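Trichothecene 3-O-acetyltransferase TRI101 (Fusarium sporotrichioides, PDB 2ZBA) transfers an acetyl group from acetyl-coenzyme A to the 3-hydroxyl of trichothecenes, in the pathway that makes fungal mycotoxins such as T-2 toxin. Local coordinates at residues A[166-170]-A[171-175]; A[279-282]-A[283-287]; A[287-290]-A[291-295]; A[301-304]-A[305-309]; A[359-362]-A[363-367]. All blocks are in the same frame, centred on the assembly; numbering follows the deposited sequence.

Interaction 1: A[166-170]-A[171-175]. With COA (coenzyme A), chain E.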
# COMPACT_ATOMS: atom_id res chain seq x y z
N GLY A 166 8.95 -3.64 -6.10
CA GLY A 166 10.13 -4.40 -5.64
C GLY A 166 11.17 -3.50 -5.02
O GLY A 166 11.96 -3.91 -4.16
N ALA A 167 11.15 -2.25 -5.48
CA ALA A 167 12.02 -1.17 -5.02
C ALA A 167 11.51 -0.51 -3.74
O ALA A 167 12.29 0.02 -2.98
CB ALA A 167 12.20 -0.10 -6.13
N MSE A 168 10.21 -0.54 -3.50
CA MSE A 168 9.67 0.12 -2.31
C MSE A 168 8.31 -0.41 -1.94
O MSE A 168 7.51 -0.71 -2.82
CB MSE A 168 9.59 1.66 -2.52
CG MSE A 168 8.71 2.13 -3.68
SE MSE A 168 9.00 4.04 -4.03
CE MSE A 168 10.52 3.81 -5.10
N ASP A 169 8.05 -0.54 -0.63
CA ASP A 169 6.69 -0.69 -0.13
C ASP A 169 6.09 0.73 0.08
O ASP A 169 6.79 1.71 -0.14
CB ASP A 169 6.61 -1.61 1.12
CG ASP A 169 7.50 -1.16 2.28
OD1 ASP A 169 7.73 0.05 2.46
OD2 ASP A 169 7.96 -2.03 3.04
N MSE A 170 4.82 0.85 0.48
CA MSE A 170 4.21 2.20 0.64
C MSE A 170 4.84 3.06 1.78
O MSE A 170 4.94 4.29 1.66
CB MSE A 170 2.68 2.14 0.74
CG MSE A 170 1.99 3.50 0.66
SE MSE A 170 2.27 4.53 -1.03
CE MSE A 170 2.91 6.16 -0.28
N THR A 171 5.27 2.41 2.86
CA THR A 171 6.11 3.05 3.90
C THR A 171 7.37 3.71 3.31
O THR A 171 7.70 4.87 3.61
CB THR A 171 6.52 2.02 4.99
OG1 THR A 171 5.36 1.36 5.48
CG2 THR A 171 7.25 2.70 6.16
N GLY A 172 8.07 2.96 2.45
CA GLY A 172 9.27 3.46 1.81
C GLY A 172 8.96 4.55 0.80
O GLY A 172 9.72 5.50 0.66
N GLN A 173 7.86 4.39 0.07
CA GLN A 173 7.44 5.40 -0.89
C GLN A 173 7.08 6.71 -0.16
O GLN A 173 7.44 7.79 -0.60
CB GLN A 173 6.23 4.88 -1.67
CG GLN A 173 5.75 5.77 -2.85
CD GLN A 173 4.90 4.97 -3.83
OE1 GLN A 173 5.00 3.76 -3.89
NE2 GLN A 173 4.03 5.63 -4.56
N ASP A 174 6.36 6.59 0.96
CA ASP A 174 6.00 7.73 1.80
C ASP A 174 7.23 8.47 2.33
O ASP A 174 7.25 9.69 2.36
CB ASP A 174 5.13 7.27 2.97
CG ASP A 174 4.74 8.40 3.91
OD1 ASP A 174 4.16 9.42 3.44
OD2 ASP A 174 5.00 8.26 5.11
N ALA A 175 8.23 7.71 2.78
CA ALA A 175 9.50 8.29 3.24
C ALA A 175 10.18 9.10 2.15
O ALA A 175 10.68 10.20 2.39
CB ALA A 175 10.43 7.19 3.77
N1A COA E . -1.40 -0.83 25.63
C2A COA E . -2.52 -0.24 25.07
N3A COA E . -2.45 0.24 23.77
C4A COA E . -1.30 0.14 23.04
C5A COA E . -0.17 -0.45 23.60
C6A COA E . -0.22 -0.94 24.91
N6A COA E . 0.88 -1.41 25.51
N7A COA E . 0.81 -0.42 22.67
C8A COA E . 0.33 0.18 21.55
N9A COA E . -0.98 0.52 21.76
C1B COA E . -1.92 1.08 20.77
C2B COA E . -1.60 2.54 20.45
O2B COA E . -2.23 3.41 21.37
C3B COA E . -2.10 2.66 19.02
O3B COA E . -3.50 2.58 19.08
P3B COA E . -4.54 3.55 18.33
O7A COA E . -4.06 3.71 16.90
O8A COA E . -4.56 4.92 18.96
O9A COA E . -5.85 2.83 18.40
C4B COA E . -1.71 1.32 18.45
O4B COA E . -1.84 0.40 19.52
C5B COA E . -0.30 1.22 17.88
O5B COA E . -0.09 -0.16 17.60
P1A COA E . 0.73 -0.64 16.30
O1A COA E . 2.12 -0.08 16.31
O2A COA E . 0.69 -2.13 16.11
O3A COA E . 0.04 0.10 15.02
P2A COA E . -1.39 -0.25 14.35
O4A COA E . -2.09 1.07 14.13
O5A COA E . -2.22 -1.27 15.09
O6A COA E . -1.04 -0.90 12.93
CBP COA E . -0.19 -2.63 11.48
CCP COA E . -0.86 -2.31 12.82
CDP COA E . -1.28 -2.57 10.42
CEP COA E . 0.43 -4.03 11.57
CAP COA E . 0.88 -1.56 11.21
OAP COA E . 1.88 -1.59 12.22
C9P COA E . 1.55 -1.66 9.86
O9P COA E . 2.64 -2.52 9.70
N8P COA E . 1.14 -0.87 8.87
C7P COA E . 1.75 -0.93 7.55
C6P COA E . 1.17 -2.05 6.68
C5P COA E . 1.84 -2.03 5.31
O5P COA E . 3.02 -2.43 5.16
N4P COA E . 1.12 -1.59 4.29
C3P COA E . 1.79 -0.91 3.18
C2P COA E . 1.61 -1.63 1.85
S1P COA E . 2.99 -1.44 0.68
O HOH W 1 5.26 0.42 -3.04

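Interaction 2: A[279-282]-A[283-287]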
# COMPACT_ATOMS: atom_id res chain seq x y z
N GLN A 279 -15.20 -9.83 9.77
CA GLN A 279 -16.48 -10.32 10.27
C GLN A 279 -17.60 -9.96 9.30
O GLN A 279 -18.40 -10.81 8.91
CB GLN A 279 -16.79 -9.75 11.65
CG GLN A 279 -15.94 -10.32 12.79
CD GLN A 279 -16.63 -10.23 14.15
OE1 GLN A 279 -17.77 -9.76 14.26
NE2 GLN A 279 -15.95 -10.68 15.20
N SER A 280 -17.61 -8.69 8.88
CA SER A 280 -18.69 -8.17 8.03
C SER A 280 -18.68 -8.79 6.64
O SER A 280 -19.73 -9.13 6.11
CB SER A 280 -18.61 -6.65 7.94
OG SER A 280 -18.53 -6.07 9.23
N THR A 281 -17.50 -8.91 6.05
CA THR A 281 -17.35 -9.55 4.74
C THR A 281 -17.70 -11.02 4.85
O THR A 281 -18.42 -11.56 4.00
CB THR A 281 -15.90 -9.38 4.19
OG1 THR A 281 -15.66 -8.00 3.84
CG2 THR A 281 -15.71 -10.23 2.98
N SER A 282 -17.20 -11.68 5.89
CA SER A 282 -17.57 -13.08 6.17
C SER A 282 -19.09 -13.21 6.26
O SER A 282 -19.69 -13.99 5.53
CB SER A 282 -16.89 -13.58 7.45
OG SER A 282 -15.50 -13.72 7.25
N ARG A 283 -19.69 -12.42 7.15
CA ARG A 283 -21.14 -12.40 7.32
C ARG A 283 -21.91 -12.40 6.01
O ARG A 283 -22.71 -13.30 5.77
CB ARG A 283 -21.56 -11.22 8.19
CG ARG A 283 -23.06 -11.10 8.37
CD ARG A 283 -23.38 -10.14 9.49
NE ARG A 283 -23.04 -8.76 9.16
CZ ARG A 283 -22.04 -8.08 9.72
NH1 ARG A 283 -21.25 -8.65 10.63
NH2 ARG A 283 -21.81 -6.82 9.35
N VAL A 284 -21.65 -11.40 5.14
CA VAL A 284 -22.39 -11.31 3.87
C VAL A 284 -22.10 -12.48 2.93
O VAL A 284 -22.96 -12.85 2.13
CB VAL A 284 -22.21 -9.94 3.13
CG1 VAL A 284 -22.58 -8.76 4.04
CG2 VAL A 284 -20.80 -9.77 2.56
N ARG A 285 -20.92 -13.09 3.08
CA ARG A 285 -20.53 -14.25 2.25
C ARG A 285 -21.21 -15.55 2.68
O ARG A 285 -21.22 -16.52 1.94
CB ARG A 285 -19.01 -14.43 2.25
CG ARG A 285 -18.28 -13.53 1.28
CD ARG A 285 -16.77 -13.54 1.52
NE ARG A 285 -16.11 -12.75 0.48
CZ ARG A 285 -14.81 -12.43 0.46
NH1 ARG A 285 -14.00 -12.86 1.44
NH2 ARG A 285 -14.34 -11.72 -0.56
N LEU A 286 -21.77 -15.55 3.89
CA LEU A 286 -22.62 -16.65 4.36
C LEU A 286 -23.87 -16.84 3.51
O LEU A 286 -24.50 -17.89 3.57
CB LEU A 286 -23.01 -16.45 5.81
CG LEU A 286 -21.92 -16.72 6.84
CD1 LEU A 286 -22.45 -16.40 8.23
CD2 LEU A 286 -21.48 -18.18 6.73
N ALA A 287 -24.23 -15.82 2.74
CA ALA A 287 -25.34 -15.94 1.79
C ALA A 287 -24.97 -16.77 0.54
O ALA A 287 -25.85 -17.13 -0.23
CB ALA A 287 -25.86 -14.56 1.40

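Interaction 3: A[287-290]-A[291-295]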
# COMPACT_ATOMS: atom_id res chain seq x y z
N ALA A 287 -24.23 -15.82 2.74
CA ALA A 287 -25.34 -15.94 1.79
C ALA A 287 -24.97 -16.77 0.54
O ALA A 287 -25.85 -17.13 -0.23
CB ALA A 287 -25.86 -14.56 1.40
N ARG A 288 -23.68 -17.07 0.36
CA ARG A 288 -23.23 -17.75 -0.87
C ARG A 288 -22.17 -18.85 -0.68
O ARG A 288 -21.82 -19.55 -1.62
CB ARG A 288 -22.78 -16.73 -1.95
CG ARG A 288 -21.54 -15.87 -1.60
CD ARG A 288 -20.86 -15.27 -2.86
NE ARG A 288 -19.58 -14.63 -2.54
CZ ARG A 288 -18.38 -15.21 -2.63
NH1 ARG A 288 -18.26 -16.47 -3.05
NH2 ARG A 288 -17.28 -14.54 -2.29
N LEU A 289 -21.67 -19.00 0.54
CA LEU A 289 -20.70 -20.05 0.88
C LEU A 289 -21.16 -20.81 2.12
O LEU A 289 -21.75 -20.19 3.02
CB LEU A 289 -19.33 -19.43 1.17
CG LEU A 289 -18.56 -18.65 0.10
CD1 LEU A 289 -17.44 -17.88 0.77
CD2 LEU A 289 -18.01 -19.57 -0.97
N ASP A 290 -20.86 -22.11 2.19
CA ASP A 290 -21.06 -22.93 3.41
C ASP A 290 -20.48 -22.24 4.64
O ASP A 290 -19.49 -21.51 4.53
CB ASP A 290 -20.38 -24.31 3.30
CG ASP A 290 -21.22 -25.35 2.57
OD1 ASP A 290 -22.47 -25.29 2.60
OD2 ASP A 290 -20.61 -26.28 1.96
N ALA A 291 -21.08 -22.48 5.80
CA ALA A 291 -20.59 -21.96 7.09
C ALA A 291 -19.15 -22.39 7.38
O ALA A 291 -18.37 -21.63 7.93
CB ALA A 291 -21.53 -22.41 8.23
N SER A 292 -18.78 -23.59 6.96
CA SER A 292 -17.46 -24.14 7.24
C SER A 292 -16.42 -23.87 6.14
O SER A 292 -15.36 -24.51 6.11
CB SER A 292 -17.57 -25.65 7.51
OG SER A 292 -17.62 -26.36 6.27
N THR A 293 -16.72 -22.96 5.21
CA THR A 293 -15.72 -22.58 4.19
C THR A 293 -14.51 -21.95 4.88
O THR A 293 -14.67 -21.05 5.73
CB THR A 293 -16.29 -21.58 3.15
OG1 THR A 293 -17.58 -22.02 2.72
CG2 THR A 293 -15.37 -21.47 1.93
N PRO A 294 -13.30 -22.42 4.54
CA PRO A 294 -12.07 -21.78 5.04
C PRO A 294 -11.96 -20.29 4.62
O PRO A 294 -12.32 -19.93 3.49
CB PRO A 294 -10.95 -22.63 4.43
CG PRO A 294 -11.60 -23.98 4.12
CD PRO A 294 -13.01 -23.60 3.70
N THR A 295 -11.54 -19.44 5.55
CA THR A 295 -11.29 -18.05 5.21
C THR A 295 -9.90 -17.71 5.73
O THR A 295 -9.58 -18.02 6.87
CB THR A 295 -12.38 -17.06 5.77
OG1 THR A 295 -11.98 -15.71 5.50
CG2 THR A 295 -12.61 -17.21 7.28

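Interaction 4: A[301-304]-A[305-309]. With COA (coenzyme A), chain E.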
# COMPACT_ATOMS: atom_id res chain seq x y z
N VAL A 301 2.30 -5.93 7.04
CA VAL A 301 2.99 -5.46 8.24
C VAL A 301 4.30 -4.83 7.80
O VAL A 301 5.11 -5.46 7.13
CB VAL A 301 3.17 -6.59 9.36
CG1 VAL A 301 3.61 -7.92 8.78
CG2 VAL A 301 4.14 -6.13 10.46
N ASP A 302 4.48 -3.56 8.15
CA ASP A 302 5.78 -2.93 8.07
C ASP A 302 6.81 -3.65 8.97
O ASP A 302 6.65 -3.70 10.19
CB ASP A 302 5.63 -1.46 8.49
CG ASP A 302 6.93 -0.70 8.49
OD1 ASP A 302 7.90 -1.20 7.90
OD2 ASP A 302 6.97 0.40 9.08
N MSE A 303 7.87 -4.16 8.35
CA MSE A 303 8.92 -4.88 9.09
C MSE A 303 10.06 -4.02 9.62
O MSE A 303 11.00 -4.54 10.20
CB MSE A 303 9.50 -6.04 8.26
CG MSE A 303 8.58 -7.25 8.19
SE MSE A 303 8.06 -7.81 9.95
CE MSE A 303 9.90 -8.30 10.65
N ARG A 304 9.99 -2.70 9.41
CA ARG A 304 11.09 -1.80 9.81
C ARG A 304 11.33 -1.81 11.33
O ARG A 304 12.45 -2.03 11.77
CB ARG A 304 10.85 -0.37 9.31
CG ARG A 304 11.19 -0.15 7.85
CD ARG A 304 10.37 1.03 7.30
NE ARG A 304 10.65 1.23 5.89
CZ ARG A 304 10.14 0.50 4.90
NH1 ARG A 304 9.29 -0.48 5.15
NH2 ARG A 304 10.48 0.76 3.65
N GLY A 305 10.29 -1.57 12.12
CA GLY A 305 10.34 -1.64 13.59
C GLY A 305 10.89 -2.94 14.17
O GLY A 305 11.96 -2.93 14.80
N PRO A 306 10.19 -4.06 13.95
CA PRO A 306 10.67 -5.38 14.37
C PRO A 306 12.09 -5.73 13.89
O PRO A 306 12.84 -6.37 14.64
CB PRO A 306 9.62 -6.34 13.78
CG PRO A 306 8.38 -5.51 13.66
CD PRO A 306 8.87 -4.15 13.29
N MSE A 307 12.47 -5.34 12.68
CA MSE A 307 13.83 -5.62 12.18
C MSE A 307 14.93 -4.75 12.79
O MSE A 307 16.12 -5.03 12.61
CB MSE A 307 13.92 -5.49 10.65
CG MSE A 307 13.35 -6.65 9.85
SE MSE A 307 13.89 -8.48 10.41
CE MSE A 307 15.62 -8.29 10.42
N GLY A 308 14.54 -3.72 13.53
CA GLY A 308 15.49 -2.73 14.06
C GLY A 308 16.02 -1.83 12.96
O GLY A 308 17.22 -1.53 12.92
N VAL A 309 15.14 -1.44 12.04
CA VAL A 309 15.55 -0.61 10.90
C VAL A 309 14.84 0.72 11.00
O VAL A 309 13.71 0.77 11.48
CB VAL A 309 15.24 -1.30 9.54
CG1 VAL A 309 15.47 -0.35 8.38
CG2 VAL A 309 16.12 -2.54 9.38
N1A COA E . -1.40 -0.83 25.63
C2A COA E . -2.52 -0.24 25.07
N3A COA E . -2.45 0.24 23.77
C4A COA E . -1.30 0.14 23.04
C5A COA E . -0.17 -0.45 23.60
C6A COA E . -0.22 -0.94 24.91
N6A COA E . 0.88 -1.41 25.51
N7A COA E . 0.81 -0.42 22.67
C8A COA E . 0.33 0.18 21.55
N9A COA E . -0.98 0.52 21.76
C1B COA E . -1.92 1.08 20.77
C2B COA E . -1.60 2.54 20.45
O2B COA E . -2.23 3.41 21.37
C3B COA E . -2.10 2.66 19.02
O3B COA E . -3.50 2.58 19.08
P3B COA E . -4.54 3.55 18.33
O7A COA E . -4.06 3.71 16.90
O8A COA E . -4.56 4.92 18.96
O9A COA E . -5.85 2.83 18.40
C4B COA E . -1.71 1.32 18.45
O4B COA E . -1.84 0.40 19.52
C5B COA E . -0.30 1.22 17.88
O5B COA E . -0.09 -0.16 17.60
P1A COA E . 0.73 -0.64 16.30
O1A COA E . 2.12 -0.08 16.31
O2A COA E . 0.69 -2.13 16.11
O3A COA E . 0.04 0.10 15.02
P2A COA E . -1.39 -0.25 14.35
O4A COA E . -2.09 1.07 14.13
O5A COA E . -2.22 -1.27 15.09
O6A COA E . -1.04 -0.90 12.93
CBP COA E . -0.19 -2.63 11.48
CCP COA E . -0.86 -2.31 12.82
CDP COA E . -1.28 -2.57 10.42
CEP COA E . 0.43 -4.03 11.57
CAP COA E . 0.88 -1.56 11.21
OAP COA E . 1.88 -1.59 12.22
C9P COA E . 1.55 -1.66 9.86
O9P COA E . 2.64 -2.52 9.70
N8P COA E . 1.14 -0.87 8.87
C7P COA E . 1.75 -0.93 7.55
C6P COA E . 1.17 -2.05 6.68
C5P COA E . 1.84 -2.03 5.31
O5P COA E . 3.02 -2.43 5.16
N4P COA E . 1.12 -1.59 4.29
C3P COA E . 1.79 -0.91 3.18
C2P COA E . 1.61 -1.63 1.85
S1P COA E . 2.99 -1.44 0.68
O HOH W 2 7.65 -0.88 11.59

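Interaction 5: A[359-362]-A[363-367]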
# COMPACT_ATOMS: atom_id res chain seq x y z
N ALA A 359 13.54 -14.43 3.74
CA ALA A 359 14.70 -13.82 3.08
C ALA A 359 15.77 -14.88 2.82
O ALA A 359 16.35 -14.93 1.73
CB ALA A 359 15.26 -12.67 3.93
N THR A 360 15.97 -15.77 3.79
CA THR A 360 16.96 -16.85 3.64
C THR A 360 16.55 -17.79 2.52
O THR A 360 17.35 -18.09 1.64
CB THR A 360 17.17 -17.61 4.95
OG1 THR A 360 17.43 -16.67 5.98
CG2 THR A 360 18.38 -18.58 4.88
N TYR A 361 15.30 -18.23 2.55
CA TYR A 361 14.74 -19.16 1.55
C TYR A 361 14.85 -18.61 0.13
O TYR A 361 15.29 -19.31 -0.79
CB TYR A 361 13.29 -19.49 1.90
CG TYR A 361 12.58 -20.37 0.89
CD1 TYR A 361 12.99 -21.70 0.66
CD2 TYR A 361 11.50 -19.89 0.19
CE1 TYR A 361 12.34 -22.50 -0.26
CE2 TYR A 361 10.84 -20.68 -0.75
CZ TYR A 361 11.26 -21.98 -0.96
OH TYR A 361 10.59 -22.75 -1.88
N MSE A 362 14.49 -17.34 -0.05
CA MSE A 362 14.54 -16.70 -1.35
C MSE A 362 15.96 -16.49 -1.86
O MSE A 362 16.24 -16.72 -3.04
CB MSE A 362 13.79 -15.36 -1.32
CG MSE A 362 12.27 -15.47 -1.14
SE MSE A 362 11.44 -13.70 -1.30
CE MSE A 362 11.77 -13.34 -3.05
N HIS A 363 16.85 -16.06 -0.98
CA HIS A 363 18.26 -15.88 -1.31
C HIS A 363 18.85 -17.11 -2.02
O HIS A 363 19.58 -16.98 -3.02
CB HIS A 363 19.06 -15.53 -0.05
CG HIS A 363 20.52 -15.27 -0.31
ND1 HIS A 363 20.98 -14.12 -0.90
CD2 HIS A 363 21.62 -16.03 -0.06
CE1 HIS A 363 22.30 -14.17 -1.00
NE2 HIS A 363 22.71 -15.32 -0.50
N GLY A 364 18.50 -18.28 -1.50
CA GLY A 364 19.01 -19.53 -2.02
C GLY A 364 18.17 -20.17 -3.09
O GLY A 364 18.53 -21.25 -3.57
N LEU A 365 17.08 -19.50 -3.50
CA LEU A 365 16.15 -20.02 -4.52
C LEU A 365 16.29 -19.32 -5.89
O LEU A 365 15.91 -18.15 -6.01
CB LEU A 365 14.71 -19.86 -4.02
CG LEU A 365 13.63 -20.78 -4.55
CD1 LEU A 365 13.91 -22.19 -4.08
CD2 LEU A 365 12.25 -20.32 -4.08
N PRO A 366 16.84 -20.02 -6.92
CA PRO A 366 17.07 -19.43 -8.25
C PRO A 366 15.75 -19.17 -8.97
O PRO A 366 15.59 -18.12 -9.60
CB PRO A 366 17.89 -20.51 -8.98
CG PRO A 366 18.42 -21.42 -7.88
CD PRO A 366 17.30 -21.43 -6.88
N ASP A 367 14.80 -20.10 -8.83
CA ASP A 367 13.46 -19.96 -9.38
C ASP A 367 12.48 -19.57 -8.28
O ASP A 367 12.05 -20.40 -7.45
CB ASP A 367 13.03 -21.25 -10.09
CG ASP A 367 11.75 -21.08 -10.88
OD1 ASP A 367 11.01 -20.10 -10.64
OD2 ASP A 367 11.45 -21.93 -11.75

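Interaction 1: A[166-170]-A[171-175]
D169 bends back onto the first turn of helix 170-184 and caps it: OD1 accepts from G172 N at 2.9 Å, met close to the line of its own CG-OD1 bond. The fold-back follows from a chi1 of 57°, which places CG between the backbone N and the carbonyl carbon. Aspartate suits an N-cap because its short chain sets an oxygen before an amide that no preceding turn can satisfy. The backbone continues the grip, with Q173 N on D169 O at 2.9 Å and D174 N on M170 O at 2.8 Å.

The dense side is built round Q173, whose aliphatic stem is pressed from roughly opposite sides by two selenomethionines. M168 SE lies 3.7 Å from Q173 CB, and M170 CE approaches the same CB to 3.8 Å; unbranched, bendable chains can follow the stem in this way. M170 manages it by bending at chi2 (61°) and again at chi3. The amide end of Q173 is held by T30 O, while a water donates to M168 O and, weakly, to Q173 OE1.

T171, by contrast, is the partly exposed residue of an otherwise buried contact. At the start of the helix the coenzyme A sulfur S1P comes within 2.9 Å of M170 N, with M170 CB at 3.6 Å.

D169 closes the HXXXD sequence motif of BAHD acyltransferases. With OD1 capping the helix and OD2 bound to R304 and L317 N, its carboxylate is committed to shaping the loop, consistent with the structural part this aspartate plays in the family.

Interaction 2: A[279-282]-A[283-287]
R285 lays its guanidinium beside T281, four residues back on helix 269-285. T281 CG2 stands 3.3 Å above the guanidinium plane, shifted toward its rim, and comes to 3.5 Å from R285 CZ. The two side chains run side by side in the same direction, R285 being extended from CG to NE while the methyl of T281 lies anti to its own backbone N. A beta-branched threonine offers exactly such a methyl. R283 behaves differently: a bend at chi3 (69°) folds it back so that S280 CA lies over one guanidinium face, with S280 CB 3.5 Å from R283 NH2. Serine is small enough to leave room for this return. V284 sets CG2 against a carbonyl, 3.3 Å from T281 O, a van der Waals touch.

The hydrogen bonds are those of an alpha-helix nearing its end. R283 N meets Q279 O at 2.7 Å and V284 N meets S280 O at 3.1 Å, both nearly straight at 169°. R285 N still reaches T281 O, but S282 O receives only weak bonds, from R285 N and L286 N.

Salt bridges tie R283 to D448 and R285 to D441; hydrogen bonds join R285 to S418 OG and S382 O. With a methyl over one face and acceptors on all three nitrogens, the R285 guanidinium is fixed in rotation, and D441 probably offsets the crowding of R285 and R288.

Interaction 3: A[287-290]-A[291-295]
T293 fastens onto D290 through two hydrogen bonds to a single acceptor. Its hydroxyl donates to the carbonyl, OG1 to D290 O being 2.7 Å, and its amide does so less closely, N to D290 O being 3.2 Å. Both donors arrive from the same face of the D290 carbonyl plane; the amide stands well above that plane, 65° out of it, whereas the hydroxyl is tilted by only 28°. The pairing is possible because chi1 of T293 (-45°) keeps OG1 beside its own backbone N. Threonine therefore supplies a second donor to the acceptor its backbone already uses.

The amide bond closes a type I beta turn from D290 to T293, with A291 and S292 at the corners. This turn completes the link from helix 269-285 to strand 294-302 of the seven-stranded mixed sheet. Small residues suit corners that project toward solvent.

The van der Waals contacts gather on the same hydroxyl. L289 CB lies 3.5 Å from T293 OG1 and D290 CB 3.7 Å from it, so the oxygen lies against the CB groups of two successive residues, while the D290 carboxylate leads away. Backbone bonds from A291 to A328 and from T293 to V327 place the turn against the start of helix 327-332, where the T293 side chain also packs on V327.

Interaction 4: A[301-304]-A[305-309]
Strand 294-302 ends at the coenzyme A pocket in one weakly bonded helical turn, held where M307 N binds M303 O at 3.0 Å and closed by a Schellman motif. R304 O accepts from V309 N at 2.8 Å, and G308 N returns to G305 O. G308 has a phi of 72°, a conformation that glycine adopts without strain.

D302 governs the entry to the turn. Its OD1 accepts from R304 N at 3.0 Å, a capping bond, and from R304 NH1 at 3.2 Å, a salt bridge; the two donors come from opposite faces of the carboxylate plane, while OD1 itself lies at the edge of the guanidinium, in its plane. One oxygen thus holds both ends of R304, whose long extended chain also lets the guanidinium meet D169, Y313 O and G315 O. A water joins G305 N, at 2.8 Å, more weakly to D302 OD2.

On the apolar side the selenomethionine M303, bent at chi2 and chi3, brings CE to 3.7 Å from P306 CB, the two side chains crossing at about a right angle. The same methyl reaches M307 CG at 3.9 Å. Proline fits early in such a turn, where its missing N-H costs no bond.

D302 N donates to O9P of coenzyme A at 2.6 Å, so the strand end grips the pantetheine arm by its backbone. The strand end, V301 and D302, lines the coenzyme A pocket, and the capped turn with its Schellman glycine carries the chain away from it.

Interaction 5: A[359-362]-A[363-367]
Y361 and L365 meet at an oblique angle across the last turn of helix 348-363, the leucine fork set against the far half of the tyrosine ring. The nearer branch, CD2, comes to 3.6 Å from Y361 CE2, and the other, CD1, lies 4.0 Å from Y361 OH. Tyrosine sends its ring along the helix toward the loop because CG is anti to the backbone N (chi1 176°), while L365 points its side chain back toward the helix. Its CB passes 3.3 Å from Y361 O, so the L365 side chain touches both the ring and the carbonyl of Y361. A broad ring and a forked aliphatic chain suit this place, each offering apolar surface as the backbone leaves helical form.

The H363 imidazole leads away, as suits a polar ring at the surface; of its side chain, CB stays close, 3.3 Å from A359 O.

H363 N binds A359 O at 3.0 Å, and G364 N keeps only a weak bond to T360 O. L365 N then shifts to M362 O at 2.9 Å, the donor 67° out of the carbonyl plane.

This is an i to i+4 pair spanning the helix C-terminus into the following loop, with an i to i+3 bond as the helix ends. The Y361 side chain is about 4 Å from that of I221, a calcium-binding residue, though about 10 Å from the ion itself.

From the N terminus, interaction 1 turns the chain from strand 156-164 into helix 170-184. Interactions 2 and 3 follow as one run sharing A287: the first finishes helix 269-285, the second closes the turn into strand 294-302, and L286 packs on A291 between them. Interaction 4 stands at the far end of that strand, and interaction 5 ends helix 348-363. All are local and in series, so none nests within or crosses another. In space, interactions 1 and 4 meet through the D169-R304 salt bridge and both touch coenzyme A, joining the two halves of the chain there. Interaction 5 stays about 8 Å from interaction 4, nearest atoms.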